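Local coordinates for protein 5-oxoprolinase subunit C (Escherichia coli, PDB 5DUD) that takes part, as one subunit of an ATP-dependent 5-oxoprolinase, in the cleavage of 5-oxoproline to L-glutamate coupled to hydrolysis of ATP to ADP and phosphate, at residues 52-57 with 110-115. Sequence-based numbering, arbitrary orientation.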
loop_
_atom_site.group_PDB
_atom_site.type_symbol
_atom_site.label_atom_id
_atom_site.label_comp_id
_atom_site.label_asym_id
_atom_site.label_seq_id
_atom_site.Cartn_x
_atom_site.Cartn_y
_atom_site.Cartn_z
ATOM N N ALA A 52 12.716 10.037 -7.676
ATOM C CA ALA A 52 12.561 10.375 -9.096
ATOM C C ALA A 52 11.082 10.625 -9.416
ATOM O O ALA A 52 10.213 10.055 -8.762
ATOM C CB ALA A 52 13.109 9.252 -9.966
ATOM N N LEU A 53 10.793 11.466 -10.419
ATOM C CA LEU A 53 9.411 11.796 -10.768
ATOM C C LEU A 53 8.697 10.676 -11.499
ATOM O O LEU A 53 9.177 10.250 -12.539
ATOM C CB LEU A 53 9.349 13.037 -11.675
ATOM C CG LEU A 53 9.930 14.319 -11.135
ATOM C CD1 LEU A 53 9.867 15.414 -12.180
ATOM C CD2 LEU A 53 9.221 14.737 -9.881
ATOM N N GLU A 54 7.517 10.260 -11.017
ATOM C CA GLU A 54 6.663 9.312 -11.737
ATOM C C GLU A 54 5.722 10.154 -12.586
ATOM O O GLU A 54 5.233 11.165 -12.089
ATOM C CB GLU A 54 5.885 8.395 -10.778
ATOM C CG GLU A 54 4.899 7.477 -11.487
ATOM C CD GLU A 54 4.277 6.416 -10.603
ATOM O OE1 GLU A 54 3.121 6.611 -10.164
ATOM O OE2 GLU A 54 4.942 5.385 -10.355
ATOM N N ILE A 55 5.504 9.786 -13.863
ATOM C CA ILE A 55 4.636 10.538 -14.784
ATOM C C ILE A 55 3.646 9.569 -15.390
ATOM O O ILE A 55 4.081 8.531 -15.868
ATOM C CB ILE A 55 5.467 11.243 -15.901
ATOM C CG1 ILE A 55 6.704 12.003 -15.351
ATOM C CG2 ILE A 55 4.593 12.186 -16.727
ATOM C CD1 ILE A 55 7.873 11.964 -16.282
ATOM N N THR A 56 2.335 9.894 -15.398
ATOM C CA THR A 56 1.303 9.033 -15.977
ATOM C C THR A 56 0.815 9.665 -17.273
ATOM O O THR A 56 0.297 10.781 -17.247
ATOM C CB THR A 56 0.164 8.811 -14.983
ATOM O OG1 THR A 56 0.724 8.336 -13.756
ATOM C CG2 THR A 56 -0.884 7.819 -15.505
ATOM N N LEU A 57 0.996 8.954 -18.406
ATOM C CA LEU A 57 0.622 9.378 -19.764
ATOM C C LEU A 57 1.296 10.720 -20.145
ATOM O O LEU A 57 0.615 11.686 -20.495
ATOM C CB LEU A 57 -0.909 9.457 -19.942
ATOM C CG LEU A 57 -1.635 8.111 -19.983
ATOM C CD1 LEU A 57 -3.097 8.273 -19.623
ATOM C CD2 LEU A 57 -1.521 7.470 -21.356
ATOM N N ARG A 110 3.085 4.695 -17.657
ATOM C CA ARG A 110 3.916 5.494 -16.752
ATOM C C ARG A 110 5.374 5.660 -17.227
ATOM O O ARG A 110 5.996 4.704 -17.681
ATOM C CB ARG A 110 3.885 4.890 -15.339
ATOM C CG ARG A 110 2.555 5.169 -14.633
ATOM C CD ARG A 110 2.143 4.107 -13.635
ATOM N NE ARG A 110 0.757 4.299 -13.190
ATOM C CZ ARG A 110 -0.332 3.767 -13.754
ATOM N NH1 ARG A 110 -0.226 2.976 -14.820
ATOM N NH2 ARG A 110 -1.537 4.020 -13.252
ATOM N N SER A 111 5.910 6.895 -17.095
ATOM C CA SER A 111 7.275 7.282 -17.466
ATOM C C SER A 111 7.977 7.890 -16.255
ATOM O O SER A 111 7.320 8.520 -15.431
ATOM C CB SER A 111 7.239 8.282 -18.623
ATOM O OG SER A 111 8.511 8.477 -19.223
ATOM N N TYR A 112 9.301 7.703 -16.140
ATOM C CA TYR A 112 10.062 8.214 -14.992
ATOM C C TYR A 112 11.175 9.163 -15.437
ATOM O O TYR A 112 11.750 8.974 -16.503
ATOM C CB TYR A 112 10.635 7.050 -14.166
ATOM C CG TYR A 112 9.544 6.149 -13.635
ATOM C CD1 TYR A 112 8.931 5.211 -14.457
ATOM C CD2 TYR A 112 9.041 6.313 -12.350
ATOM C CE1 TYR A 112 7.849 4.458 -14.014
ATOM C CE2 TYR A 112 7.979 5.543 -11.884
ATOM C CZ TYR A 112 7.384 4.615 -12.722
ATOM O OH TYR A 112 6.341 3.833 -12.285
ATOM N N LEU A 113 11.458 10.192 -14.615
ATOM C CA LEU A 113 12.484 11.197 -14.885
ATOM C C LEU A 113 13.375 11.387 -13.646
ATOM O O LEU A 113 12.904 11.880 -12.621
ATOM C CB LEU A 113 11.817 12.526 -15.292
ATOM C CG LEU A 113 12.735 13.739 -15.472
ATOM C CD1 LEU A 113 13.844 13.449 -16.464
ATOM C CD2 LEU A 113 11.956 14.948 -15.919
ATOM N N ALA A 114 14.661 11.010 -13.759
ATOM C CA ALA A 114 15.645 11.127 -12.682
ATOM C C ALA A 114 16.777 12.072 -13.076
ATOM O O ALA A 114 17.194 12.087 -14.235
ATOM C CB ALA A 114 16.210 9.760 -12.353
ATOM N N VAL A 115 17.279 12.840 -12.108
ATOM C CA VAL A 115 18.367 13.799 -12.323
ATOM C C VAL A 115 19.503 13.481 -11.347
ATOM O O VAL A 115 19.261 12.868 -10.309
ATOM C CB VAL A 115 17.876 15.267 -12.203
ATOM C CG1 VAL A 115 16.655 15.509 -13.086
ATOM C CG2 VAL A 115 17.580 15.657 -10.757
#
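Glu54 OE2 accepts a hydrogen bond from the phenol of Tyr112, with Tyr112 OH and Glu54 OE2 2.8 Å apart, and a second from the backbone N of Leu32. The hydroxyl comes from above the carboxylate plane, and Tyr112 OH is itself bonded to Asp33 N. With CG anti to the backbone N (chi1 175°) and the chain extended beyond it, Glu54 runs side by side with the tyrosine, Glu54 CG lying 3.7 Å from Tyr112 CE2; carboxylate and ring are turned 79° against each other. A phenylalanine in place of Tyr112 would probably leave Glu54 OE2 without this donor and Asp33 N without its hydroxyl partner. The other carboxylate oxygen, Glu54 OE1, forms a salt bridge with Arg206 NE, while Arg110 NE stays 4.5 Å away from Glu54 OE1, too far for a salt bridge. Arg110 instead lies alongside Thr56, whose CG2 sits over one face of the guanidinium, and Arg110 NH1 bonds to Ala270 O.

The backbones pair antiparallel: Leu53 with Leu113 and Ile55 with Ser111 are the hydrogen-bonded pairs, each joined by two N-H to O bonds. Here the side chains lie on the opposite face from Glu54 and Tyr112. Ile55 CD1 reaches Leu113 CB at 4.1 Å, and Ser111 OG is hydrogen-bonded to Thr73 O.

The contact lies inside the carboxyltransferase domain, in a five-stranded antiparallel sheet. Strand 12-14 flanks 52-56 and strand 68-74 flanks 110-115, whereas helix 34-44 packs on the Tyr112 face, touching Ala52, Tyr112 and Ala114.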